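Local structure of glycerol trinitrate reductase (Agrobacterium tumefaciens, 5EPD) at residues A[216-221]-A[226-231]; A[203-206]-A[210-213]; A[266-271]-A[304-309]; A[192-197]-A[279-284]. The protein probably reduces glycerol trinitrate with electrons from NADH or NADPH through a bound FMN, and is captured here in an FMN-free form. All coordinates share one frame; numbering follows the deposited sequence.

Contact 1. Residues A[216-221]-A[226-231]; sequences DTYGGS and ARLMLE
The Tyr218 ring has the aliphatic part of Arg227 over one face and Glu231 at its edge. On the face, Arg227 CD lies 3.8 Å from the centroid of the Tyr218 ring, a CH-pi contact displaced toward the rim. Arg227 CG adds to it, 3.6 Å from Tyr218 CE2. The chain of Arg227 then bends at chi3 (-38°), and its guanidinium plane stands perpendicular to the ring. Its charge is too distant from the ring for more than a weak cation-pi attraction. NE and NH2 instead point to Thr217 O. The NE bond is the straighter one, but the position of this carbonyl oxygen is less certain.

At the ring edge, Tyr218 OH donates to Glu231 OE1 over 2.6 Å. It uses the syn lone pair of that oxygen, and the carboxylate is turned 76° from the ring. Leu228 N also sits at the edge, and Leu228 CB lies 4.2 Å from Tyr218 CD2. Leu168 and Leu171 also pack on Tyr218.

The loop is shaped by Asp216, whose OD1 accepts from Tyr218 N at 2.8 Å. This Asx turn coincides with a type I turn from Asp216 to Gly219. Further on, Ser221 is the N-cap of helix 222-225. The contact fastens the long loop after the fourth strand of a TIM barrel to helix 227-240 on the barrel's outside.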
loop_
_atom_site.group_PDB
_atom_site.type_symbol
_atom_site.label_atom_id
_atom_site.label_comp_id
_atom_site.label_asym_id
_atom_site.label_seq_id
_atom_site.Cartn_x
_atom_site.Cartn_y
_atom_site.Cartn_z
ATOM N N ASP A 216 -11.964 -22.941 -10.842
ATOM C CA ASP A 216 -11.327 -23.806 -9.845
ATOM C C ASP A 216 -11.601 -23.206 -8.473
ATOM O O ASP A 216 -12.500 -22.373 -8.357
ATOM C CB ASP A 216 -9.835 -23.976 -10.144
ATOM C CG ASP A 216 -9.009 -22.687 -9.946
ATOM O OD1 ASP A 216 -9.463 -21.697 -9.323
ATOM O OD2 ASP A 216 -7.860 -22.692 -10.422
ATOM N N THR A 217 -10.845 -23.612 -7.447
ATOM C CA THR A 217 -11.137 -23.213 -6.061
ATOM C C THR A 217 -10.824 -21.746 -5.731
ATOM O O THR A 217 -11.200 -21.256 -4.653
ATOM C CB THR A 217 -10.397 -24.098 -5.017
ATOM O OG1 THR A 217 -9.038 -24.297 -5.417
ATOM C CG2 THR A 217 -11.083 -25.458 -4.863
ATOM N N TYR A 218 -10.141 -21.060 -6.647
ATOM C CA TYR A 218 -9.772 -19.653 -6.469
ATOM C C TYR A 218 -10.687 -18.705 -7.257
ATOM O O TYR A 218 -10.375 -17.525 -7.415
ATOM C CB TYR A 218 -8.289 -19.460 -6.840
ATOM C CG TYR A 218 -7.373 -20.028 -5.786
ATOM C CD1 TYR A 218 -7.021 -21.373 -5.775
ATOM C CD2 TYR A 218 -6.908 -19.231 -4.768
ATOM C CE1 TYR A 218 -6.198 -21.894 -4.784
ATOM C CE2 TYR A 218 -6.089 -19.737 -3.780
ATOM C CZ TYR A 218 -5.730 -21.062 -3.795
ATOM O OH TYR A 218 -4.926 -21.511 -2.776
ATOM N N GLY A 219 -11.822 -19.226 -7.727
ATOM C CA GLY A 219 -12.841 -18.412 -8.396
ATOM C C GLY A 219 -14.214 -19.066 -8.379
ATOM O O GLY A 219 -14.375 -20.210 -7.958
ATOM N N GLY A 220 -15.222 -18.327 -8.816
ATOM C CA GLY A 220 -16.552 -18.884 -8.955
ATOM C C GLY A 220 -17.486 -18.581 -7.812
ATOM O O GLY A 220 -18.657 -18.939 -7.876
ATOM N N SER A 221 -16.990 -17.925 -6.771
ATOM C CA SER A 221 -17.848 -17.523 -5.660
ATOM C C SER A 221 -17.151 -16.528 -4.748
ATOM O O SER A 221 -15.932 -16.289 -4.842
ATOM C CB SER A 221 -18.285 -18.741 -4.830
ATOM O OG SER A 221 -17.177 -19.348 -4.179
ATOM N N ALA A 226 -12.108 -14.786 -2.785
ATOM C CA ALA A 226 -11.468 -14.238 -1.606
ATOM C C ALA A 226 -10.300 -15.079 -1.085
ATOM O O ALA A 226 -9.591 -14.629 -0.183
ATOM C CB ALA A 226 -12.509 -14.071 -0.505
ATOM N N ARG A 227 -10.076 -16.266 -1.656
ATOM C CA ARG A 227 -9.133 -17.246 -1.069
ATOM C C ARG A 227 -7.680 -16.838 -1.123
ATOM O O ARG A 227 -6.952 -17.065 -0.172
ATOM C CB ARG A 227 -9.262 -18.632 -1.722
ATOM C CG ARG A 227 -8.449 -19.731 -1.017
ATOM C CD ARG A 227 -8.677 -21.103 -1.638
ATOM N NE ARG A 227 -10.078 -21.316 -2.060
ATOM C CZ ARG A 227 -11.114 -21.598 -1.242
ATOM N NH1 ARG A 227 -10.950 -21.690 0.076
ATOM N NH2 ARG A 227 -12.344 -21.787 -1.737
ATOM N N LEU A 228 -7.229 -16.278 -2.230
ATOM C CA LEU A 228 -5.810 -15.917 -2.290
ATOM C C LEU A 228 -5.516 -14.803 -1.292
ATOM O O LEU A 228 -4.575 -14.923 -0.505
ATOM C CB LEU A 228 -5.384 -15.517 -3.694
ATOM C CG LEU A 228 -3.887 -15.298 -3.911
ATOM C CD1 LEU A 228 -3.110 -16.582 -3.655
ATOM C CD2 LEU A 228 -3.639 -14.769 -5.308
ATOM N N MET A 229 -6.338 -13.750 -1.280
ATOM C CA MET A 229 -6.111 -12.608 -0.370
ATOM C C MET A 229 -5.987 -13.078 1.078
ATOM O O MET A 229 -5.067 -12.674 1.796
ATOM C CB MET A 229 -7.242 -11.552 -0.488
ATOM C CG MET A 229 -7.015 -10.263 0.331
ATOM S SD MET A 229 -8.353 -9.054 0.158
ATOM C CE MET A 229 -8.195 -8.597 -1.577
ATOM N N LEU A 230 -6.923 -13.932 1.492
ATOM C CA LEU A 230 -6.970 -14.437 2.848
ATOM C C LEU A 230 -5.806 -15.389 3.137
ATOM O O LEU A 230 -5.222 -15.333 4.225
ATOM C CB LEU A 230 -8.319 -15.129 3.104
ATOM C CG LEU A 230 -9.575 -14.247 3.035
ATOM C CD1 LEU A 230 -10.801 -15.134 3.208
ATOM C CD2 LEU A 230 -9.555 -13.137 4.087
ATOM N N GLU A 231 -5.463 -16.242 2.177
ATOM C CA GLU A 231 -4.302 -17.120 2.325
ATOM C C GLU A 231 -3.039 -16.322 2.481
ATOM O O GLU A 231 -2.173 -16.675 3.286
ATOM C CB GLU A 231 -4.158 -18.072 1.137
ATOM C CG GLU A 231 -5.076 -19.282 1.276
ATOM C CD GLU A 231 -5.077 -20.176 0.060
ATOM O OE1 GLU A 231 -4.325 -19.873 -0.888
ATOM O OE2 GLU A 231 -5.840 -21.168 0.064
#

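Contact 2. Residues A[203-206]-A[210-213]; sequences LEQF and GANM
Asn212 meets the end of helix 202-207 with its side chain. Its ND2 donates to Phe206 O at 2.8 Å, with an N-H...O angle of 159°. The donor lies in the carbonyl plane, on a lone pair, and the oxygen lies close to the plane of the Asn212 amide. With CG anti to the backbone N (chi1 -174°), the amide reaches from the loop to the helix. The same ND2 also bonds to Tyr218 O, and OD1 accepts from Arg214 N, as in an Asx turn. These three bonds fix the rotation of the amide.

Gln205 contributes its backbone here. Its carbonyl O lies 3.4 Å from Asn212 CB and 3.7 Å from Ala211 CB. Its amide end leads off to Gly200, Val124 and Arg126, which bond to it.

Phe206 directs its CB away, yet Phe206 CD2 still comes within 3.7 Å of Asn212 ND2. Ring and amide planes are 85° apart. The ring continues toward Pro142, Leu171 and Leu228.

An asparagine side chain bonded to a carbonyl near a helix's C-terminal end thus holds the following chain against that helix. Both belong to the long excursion after the fourth strand of the TIM barrel.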
loop_
_atom_site.group_PDB
_atom_site.type_symbol
_atom_site.label_atom_id
_atom_site.label_comp_id
_atom_site.label_asym_id
_atom_site.label_seq_id
_atom_site.Cartn_x
_atom_site.Cartn_y
_atom_site.Cartn_z
ATOM N N LEU A 203 -4.175 -9.378 -5.837
ATOM C CA LEU A 203 -5.073 -9.999 -4.880
ATOM C C LEU A 203 -6.507 -9.522 -5.103
ATOM O O LEU A 203 -7.439 -10.287 -4.855
ATOM C CB LEU A 203 -4.608 -9.749 -3.437
ATOM C CG LEU A 203 -3.135 -10.071 -3.125
ATOM C CD1 LEU A 203 -2.767 -9.782 -1.666
ATOM C CD2 LEU A 203 -2.820 -11.516 -3.509
ATOM N N GLU A 204 -6.679 -8.267 -5.550
ATOM C CA GLU A 204 -7.999 -7.723 -5.871
ATOM C C GLU A 204 -8.496 -8.306 -7.209
ATOM O O GLU A 204 -9.720 -8.494 -7.415
ATOM C CB GLU A 204 -8.002 -6.181 -5.934
ATOM C CG GLU A 204 -9.404 -5.604 -6.222
ATOM C CD GLU A 204 -9.470 -4.081 -6.370
ATOM O OE1 GLU A 204 -9.036 -3.539 -7.418
ATOM O OE2 GLU A 204 -10.016 -3.427 -5.456
ATOM N N GLN A 205 -7.568 -8.604 -8.119
ATOM C CA GLN A 205 -7.950 -9.207 -9.385
ATOM C C GLN A 205 -8.673 -10.515 -9.094
ATOM O O GLN A 205 -9.610 -10.863 -9.785
ATOM C CB GLN A 205 -6.736 -9.484 -10.268
ATOM C CG GLN A 205 -6.199 -8.281 -11.008
ATOM C CD GLN A 205 -4.715 -8.418 -11.284
ATOM O OE1 GLN A 205 -4.242 -9.473 -11.738
ATOM N NE2 GLN A 205 -3.968 -7.355 -11.013
ATOM N N PHE A 206 -8.198 -11.231 -8.072
ATOM C CA PHE A 206 -8.803 -12.488 -7.640
ATOM C C PHE A 206 -10.133 -12.247 -6.932
ATOM O O PHE A 206 -11.088 -12.985 -7.166
ATOM C CB PHE A 206 -7.851 -13.268 -6.696
ATOM C CG PHE A 206 -6.915 -14.220 -7.404
ATOM C CD1 PHE A 206 -5.714 -13.773 -7.937
ATOM C CD2 PHE A 206 -7.237 -15.575 -7.533
ATOM C CE1 PHE A 206 -4.845 -14.647 -8.577
ATOM C CE2 PHE A 206 -6.373 -16.451 -8.183
ATOM C CZ PHE A 206 -5.168 -15.992 -8.696
ATOM N N GLY A 210 -15.050 -9.034 -12.022
ATOM C CA GLY A 210 -14.712 -8.345 -13.263
ATOM C C GLY A 210 -13.424 -8.848 -13.873
ATOM O O GLY A 210 -13.238 -8.744 -15.074
ATOM N N ALA A 211 -12.537 -9.389 -13.038
ATOM C CA ALA A 211 -11.263 -9.911 -13.493
ATOM C C ALA A 211 -11.013 -11.367 -13.156
ATOM O O ALA A 211 -10.059 -11.946 -13.691
ATOM C CB ALA A 211 -10.132 -9.066 -12.920
ATOM N N ASN A 212 -11.793 -11.961 -12.253
ATOM C CA ASN A 212 -11.594 -13.374 -11.935
ATOM C C ASN A 212 -12.676 -14.227 -12.583
ATOM O O ASN A 212 -13.799 -14.324 -12.070
ATOM C CB ASN A 212 -11.548 -13.612 -10.425
ATOM C CG ASN A 212 -11.187 -15.051 -10.069
ATOM O OD1 ASN A 212 -11.341 -15.984 -10.874
ATOM N ND2 ASN A 212 -10.713 -15.239 -8.854
ATOM N N MET A 213 -12.325 -14.835 -13.713
ATOM C CA MET A 213 -13.234 -15.739 -14.418
ATOM C C MET A 213 -12.915 -17.235 -14.163
ATOM O O MET A 213 -13.503 -18.100 -14.786
ATOM C CB MET A 213 -13.273 -15.403 -15.934
ATOM C CG MET A 213 -14.545 -14.674 -16.412
ATOM S SD MET A 213 -14.398 -12.897 -16.785
ATOM C CE MET A 213 -16.104 -12.333 -16.645
#

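Contact 3. Residues A[266-271]-A[304-309]; sequences QYDYIV and RRRFSR
Arg306 crosses Val271 and Asp268 of helix 263-276 at a slant. Its CB rests 3.8 Å from Val271 CG1. From there the chain is extended as far as NE, which carries CD to 3.5 Å from Asp268 O. The guanidinium then lies with one face over Asp268 CB. Its plane is turned only 30° from that of the carboxylate. Arg306 NE and Asp268 OD1, 3.3 Å apart, form a salt bridge, and Arg306 NH2 stands 3.4 Å from Asp268 OD2. Ser302 OG is hydrogen-bonded to both Arg306 NE and Asp268 OD1, so it bridges the two charged groups. Gln264 also donates to OD1, and Asp272 pairs with Arg306 NH1.

Phe307 follows, the first residue to leave the helix. Its CB touches Val271 CG1 at 3.6 Å. Val271 thereby packs on two consecutive residues with one methyl. That methyl is anti to the backbone N (chi1 170°) and faces the end of helix 300-306.

The helices after strands 5 and 6 of the barrel are joined here by an apolar patch beside a charged one. No direct hydrogen bond links Asp268 to Arg306. Their attraction is therefore probably electrostatic in the main, with Ser302 and Asp272 supplying the directed partners.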
loop_
_atom_site.group_PDB
_atom_site.type_symbol
_atom_site.label_atom_id
_atom_site.label_comp_id
_atom_site.label_asym_id
_atom_site.label_seq_id
_atom_site.Cartn_x
_atom_site.Cartn_y
_atom_site.Cartn_z
ATOM N N GLN A 266 -19.019 -9.317 -1.066
ATOM C CA GLN A 266 -17.624 -9.716 -1.239
ATOM C C GLN A 266 -16.782 -9.251 -0.059
ATOM O O GLN A 266 -15.949 -10.035 0.463
ATOM C CB GLN A 266 -17.060 -9.157 -2.551
ATOM C CG GLN A 266 -15.674 -9.676 -2.935
ATOM C CD GLN A 266 -15.622 -11.178 -3.176
ATOM O OE1 GLN A 266 -16.120 -11.689 -4.205
ATOM N NE2 GLN A 266 -14.997 -11.906 -2.239
ATOM N N TYR A 267 -16.983 -7.990 0.361
ATOM C CA TYR A 267 -16.055 -7.360 1.339
ATOM C C TYR A 267 -16.508 -7.485 2.790
ATOM O O TYR A 267 -15.677 -7.392 3.695
ATOM C CB TYR A 267 -15.693 -5.916 0.942
ATOM C CG TYR A 267 -14.631 -5.893 -0.145
ATOM C CD1 TYR A 267 -14.988 -6.013 -1.491
ATOM C CD2 TYR A 267 -13.277 -5.801 0.169
ATOM C CE1 TYR A 267 -14.028 -6.053 -2.491
ATOM C CE2 TYR A 267 -12.303 -5.830 -0.826
ATOM C CZ TYR A 267 -12.689 -5.961 -2.154
ATOM O OH TYR A 267 -11.764 -6.002 -3.162
ATOM N N ASP A 268 -17.811 -7.710 3.007
ATOM C CA ASP A 268 -18.308 -8.162 4.315
ATOM C C ASP A 268 -17.690 -9.521 4.652
ATOM O O ASP A 268 -17.245 -9.747 5.794
ATOM C CB ASP A 268 -19.832 -8.332 4.313
ATOM C CG ASP A 268 -20.570 -7.027 4.313
ATOM O OD1 ASP A 268 -19.959 -5.964 4.572
ATOM O OD2 ASP A 268 -21.784 -7.068 4.058
ATOM N N TYR A 269 -17.687 -10.421 3.660
ATOM C CA TYR A 269 -17.046 -11.735 3.805
ATOM C C TYR A 269 -15.552 -11.633 4.145
ATOM O O TYR A 269 -15.086 -12.181 5.162
ATOM C CB TYR A 269 -17.214 -12.588 2.533
ATOM C CG TYR A 269 -16.537 -13.938 2.690
ATOM C CD1 TYR A 269 -17.139 -14.945 3.443
ATOM C CD2 TYR A 269 -15.266 -14.193 2.143
ATOM C CE1 TYR A 269 -16.527 -16.181 3.625
ATOM C CE2 TYR A 269 -14.641 -15.433 2.320
ATOM C CZ TYR A 269 -15.279 -16.430 3.063
ATOM O OH TYR A 269 -14.706 -17.683 3.263
ATOM N N ILE A 270 -14.817 -10.929 3.273
ATOM C CA ILE A 270 -13.370 -10.706 3.438
ATOM C C ILE A 270 -13.038 -10.086 4.798
ATOM O O ILE A 270 -12.109 -10.537 5.469
ATOM C CB ILE A 270 -12.775 -9.853 2.278
ATOM C CG1 ILE A 270 -12.592 -10.732 1.034
ATOM C CG2 ILE A 270 -11.417 -9.246 2.660
ATOM C CD1 ILE A 270 -12.682 -9.981 -0.279
ATOM N N VAL A 271 -13.777 -9.065 5.215
ATOM C CA VAL A 271 -13.469 -8.433 6.526
ATOM C C VAL A 271 -13.826 -9.349 7.706
ATOM O O VAL A 271 -13.081 -9.391 8.670
ATOM C CB VAL A 271 -14.064 -7.005 6.674
ATOM C CG1 VAL A 271 -13.937 -6.476 8.111
ATOM C CG2 VAL A 271 -13.361 -6.050 5.707
ATOM N N ARG A 304 -16.427 -1.665 9.148
ATOM C CA ARG A 304 -16.091 -1.118 10.462
ATOM C C ARG A 304 -16.653 -1.951 11.631
ATOM O O ARG A 304 -15.939 -2.233 12.602
ATOM C CB ARG A 304 -16.612 0.319 10.539
ATOM C CG ARG A 304 -16.423 1.002 11.871
ATOM C CD ARG A 304 -15.006 0.832 12.380
ATOM N NE ARG A 304 -14.600 1.943 13.221
ATOM C CZ ARG A 304 -13.557 1.918 14.049
ATOM N NH1 ARG A 304 -12.821 0.814 14.180
ATOM N NH2 ARG A 304 -13.260 3.007 14.767
ATOM N N ARG A 305 -17.924 -2.337 11.541
ATOM C CA ARG A 305 -18.531 -3.179 12.560
ATOM C C ARG A 305 -17.884 -4.570 12.632
ATOM O O ARG A 305 -17.601 -5.081 13.706
ATOM C CB ARG A 305 -20.027 -3.308 12.296
ATOM C CG ARG A 305 -20.837 -2.241 12.995
ATOM C CD ARG A 305 -22.320 -2.382 12.717
ATOM N NE ARG A 305 -22.764 -1.296 11.849
ATOM C CZ ARG A 305 -23.188 -1.430 10.590
ATOM N NH1 ARG A 305 -23.555 -0.340 9.912
ATOM N NH2 ARG A 305 -23.264 -2.626 10.002
ATOM N N ARG A 306 -17.640 -5.169 11.474
ATOM C CA ARG A 306 -17.116 -6.529 11.393
ATOM C C ARG A 306 -15.702 -6.645 11.881
ATOM O O ARG A 306 -15.291 -7.713 12.329
ATOM C CB ARG A 306 -17.163 -7.022 9.957
ATOM C CG ARG A 306 -18.571 -7.258 9.496
ATOM C CD ARG A 306 -18.645 -7.461 7.998
ATOM N NE ARG A 306 -20.027 -7.326 7.560
ATOM C CZ ARG A 306 -20.964 -8.250 7.740
ATOM N NH1 ARG A 306 -20.673 -9.404 8.327
ATOM N NH2 ARG A 306 -22.186 -8.021 7.308
ATOM N N PHE A 307 -14.938 -5.571 11.756
ATOM C CA PHE A 307 -13.538 -5.617 12.135
ATOM C C PHE A 307 -13.394 -5.032 13.546
ATOM O O PHE A 307 -13.854 -3.928 13.857
ATOM C CB PHE A 307 -12.648 -4.905 11.090
ATOM C CG PHE A 307 -11.178 -5.227 11.236
ATOM C CD1 PHE A 307 -10.663 -6.454 10.780
ATOM C CD2 PHE A 307 -10.315 -4.332 11.864
ATOM C CE1 PHE A 307 -9.319 -6.755 10.937
ATOM C CE2 PHE A 307 -8.979 -4.643 12.031
ATOM C CZ PHE A 307 -8.479 -5.846 11.569
ATOM N N SER A 308 -12.742 -5.799 14.404
ATOM C CA SER A 308 -12.726 -5.514 15.824
ATOM C C SER A 308 -11.466 -4.733 16.263
ATOM O O SER A 308 -11.378 -4.302 17.402
ATOM C CB SER A 308 -12.829 -6.845 16.588
ATOM O OG SER A 308 -11.566 -7.501 16.649
ATOM N N ARG A 309 -10.490 -4.584 15.376
ATOM C CA ARG A 309 -9.273 -3.814 15.662
ATOM C C ARG A 309 -9.290 -2.475 14.900
ATOM O O ARG A 309 -10.363 -1.960 14.565
ATOM C CB ARG A 309 -8.052 -4.659 15.280
ATOM C CG ARG A 309 -7.413 -5.426 16.420
ATOM C CD ARG A 309 -8.130 -6.717 16.734
ATOM N NE ARG A 309 -7.363 -7.481 17.716
ATOM C CZ ARG A 309 -7.350 -8.813 17.827
ATOM N NH1 ARG A 309 -8.044 -9.598 17.002
ATOM N NH2 ARG A 309 -6.619 -9.373 18.778
#

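Contact 4. Residues A[192-197]-A[279-284]; sequences GVEVHG and IAYIHV
Glu194 OE2 is gripped by two donors from strand 281-284. His283 ND1 donates at 2.9 Å with an N-H...O angle of 164°. Tyr281 OH donates at 2.8 Å. The two use different sides of the oxygen. The tyrosine hydroxyl takes the anti lone pair, away from OE1. The histidine comes on the syn side, tilted 29° out of the carboxylate plane, while the oxygen stays close to the plane of the imidazole. Both rings offer an edge to OE2, and both stand steeply to the carboxylate.

Glu194 reaches across with a fully extended chain, its CG anti to the backbone N. Tyr281 has its CG between the backbone N and the carbonyl carbon (chi1 77°), and its ring runs toward strand 193-196. There its OH also packs on Glu194 CB, 3.2 Å away.

The strand axes are 8.8 Å apart at closest approach. Strand 245-249 lies between them in the sheet, so these side chains meet inside the barrel. Arg248 of that strand touches Glu194 and His283, and Gln120 makes a weak hydrogen bond to OE1.

All the touching residues are buried. An N-H and an O-H donor on one oxygen would probably favour the ionised carboxylate. The shared acceptor also ties the fourth and sixth strands together through the barrel core.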
loop_
_atom_site.group_PDB
_atom_site.type_symbol
_atom_site.label_atom_id
_atom_site.label_comp_id
_atom_site.label_asym_id
_atom_site.label_seq_id
_atom_site.Cartn_x
_atom_site.Cartn_y
_atom_site.Cartn_z
ATOM N N GLY A 192 6.226 -3.367 10.794
ATOM C CA GLY A 192 5.211 -4.308 10.332
ATOM C C GLY A 192 5.055 -4.173 8.817
ATOM O O GLY A 192 5.831 -3.460 8.170
ATOM N N VAL A 193 4.041 -4.841 8.270
ATOM C CA VAL A 193 3.727 -4.762 6.842
ATOM C C VAL A 193 2.255 -4.508 6.567
ATOM O O VAL A 193 1.382 -4.729 7.429
ATOM C CB VAL A 193 4.089 -6.053 6.095
ATOM C CG1 VAL A 193 5.580 -6.345 6.240
ATOM C CG2 VAL A 193 3.233 -7.217 6.600
ATOM N N GLU A 194 1.996 -4.065 5.341
ATOM C CA GLU A 194 0.642 -3.871 4.852
ATOM C C GLU A 194 0.495 -4.612 3.513
ATOM O O GLU A 194 1.080 -4.246 2.521
ATOM C CB GLU A 194 0.338 -2.387 4.667
ATOM C CG GLU A 194 -1.081 -2.182 4.198
ATOM C CD GLU A 194 -1.446 -0.747 3.996
ATOM O OE1 GLU A 194 -1.567 -0.344 2.813
ATOM O OE2 GLU A 194 -1.625 -0.042 5.014
ATOM N N VAL A 195 -0.300 -5.665 3.502
ATOM C CA VAL A 195 -0.578 -6.439 2.290
ATOM C C VAL A 195 -1.364 -5.546 1.312
ATOM O O VAL A 195 -2.420 -4.995 1.674
ATOM C CB VAL A 195 -1.362 -7.742 2.667
ATOM C CG1 VAL A 195 -1.827 -8.519 1.432
ATOM C CG2 VAL A 195 -0.492 -8.634 3.551
ATOM N N HIS A 196 -0.861 -5.370 0.088
ATOM C CA HIS A 196 -1.625 -4.566 -0.885
ATOM C C HIS A 196 -2.786 -5.405 -1.512
ATOM O O HIS A 196 -2.603 -6.154 -2.509
ATOM C CB HIS A 196 -0.707 -3.942 -1.963
ATOM C CG HIS A 196 -1.294 -2.737 -2.658
ATOM N ND1 HIS A 196 -2.638 -2.407 -2.606
ATOM C CD2 HIS A 196 -0.710 -1.798 -3.442
ATOM C CE1 HIS A 196 -2.850 -1.306 -3.304
ATOM N NE2 HIS A 196 -1.694 -0.915 -3.824
ATOM N N GLY A 197 -3.979 -5.264 -0.916
ATOM C CA GLY A 197 -5.176 -5.989 -1.366
ATOM C C GLY A 197 -6.134 -5.129 -2.190
ATOM O O GLY A 197 -7.294 -5.532 -2.411
ATOM N N ILE A 279 -5.717 -9.838 12.731
ATOM C CA ILE A 279 -4.730 -8.862 12.259
ATOM C C ILE A 279 -4.947 -7.492 12.886
ATOM O O ILE A 279 -6.075 -7.102 13.237
ATOM C CB ILE A 279 -4.650 -8.735 10.715
ATOM C CG1 ILE A 279 -6.017 -8.463 10.112
ATOM C CG2 ILE A 279 -4.019 -9.981 10.092
ATOM C CD1 ILE A 279 -5.926 -7.975 8.692
ATOM N N ALA A 280 -3.832 -6.780 13.021
ATOM C CA ALA A 280 -3.785 -5.455 13.640
ATOM C C ALA A 280 -4.726 -4.412 12.997
ATOM O O ALA A 280 -5.320 -3.614 13.711
ATOM C CB ALA A 280 -2.354 -4.930 13.631
ATOM N N TYR A 281 -4.856 -4.397 11.668
ATOM C CA TYR A 281 -5.669 -3.358 11.042
ATOM C C TYR A 281 -6.088 -3.619 9.608
ATOM O O TYR A 281 -5.412 -4.328 8.863
ATOM C CB TYR A 281 -4.939 -2.005 11.107
ATOM C CG TYR A 281 -3.805 -1.804 10.117
ATOM C CD1 TYR A 281 -4.060 -1.503 8.785
ATOM C CD2 TYR A 281 -2.474 -1.867 10.530
ATOM C CE1 TYR A 281 -3.019 -1.287 7.886
ATOM C CE2 TYR A 281 -1.422 -1.634 9.645
ATOM C CZ TYR A 281 -1.700 -1.345 8.324
ATOM O OH TYR A 281 -0.674 -1.126 7.438
ATOM N N ILE A 282 -7.213 -3.007 9.236
ATOM C CA ILE A 282 -7.584 -2.859 7.842
ATOM C C ILE A 282 -7.461 -1.385 7.459
ATOM O O ILE A 282 -7.687 -0.484 8.267
ATOM C CB ILE A 282 -9.003 -3.411 7.509
ATOM C CG1 ILE A 282 -10.093 -2.747 8.366
ATOM C CG2 ILE A 282 -9.030 -4.934 7.662
ATOM C CD1 ILE A 282 -11.497 -3.151 7.978
ATOM N N HIS A 283 -7.080 -1.168 6.206
ATOM C CA HIS A 283 -6.867 0.162 5.639
ATOM C C HIS A 283 -7.796 0.260 4.418
ATOM O O HIS A 283 -7.592 -0.407 3.392
ATOM C CB HIS A 283 -5.383 0.290 5.247
ATOM C CG HIS A 283 -4.985 1.635 4.728
ATOM N ND1 HIS A 283 -3.663 2.006 4.604
ATOM C CD2 HIS A 283 -5.716 2.700 4.314
ATOM C CE1 HIS A 283 -3.595 3.241 4.135
ATOM N NE2 HIS A 283 -4.828 3.683 3.947
ATOM N N VAL A 284 -8.818 1.088 4.522
ATOM C CA VAL A 284 -9.872 1.073 3.527
ATOM C C VAL A 284 -9.846 2.368 2.722
ATOM O O VAL A 284 -9.957 3.471 3.284
ATOM C CB VAL A 284 -11.273 0.830 4.167
ATOM C CG1 VAL A 284 -12.363 0.772 3.095
ATOM C CG2 VAL A 284 -11.264 -0.462 4.996
#

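Contacts 1 and 2 have centres 9 Å apart and form one unit in the excursion between strands 4 and 5. Leu228 CD2 packs 3.5 Å from Phe206 CE1 where they join. Contact 4 lies in the barrel core, 8 Å from the centre of the chain. Contact 2 reaches it through Leu203 CD1, 3.5 Å from Val195 CG1. Contact 3, centred 13 Å from contact 4, meets it through Phe307 CE2, 3.7 Å from Tyr281 CA. Ala226 of contact 1 packs on Ile270 of contact 3. In Old Yellow Enzymes FMN sits at the C-terminal mouth of this barrel; no flavin is bound here.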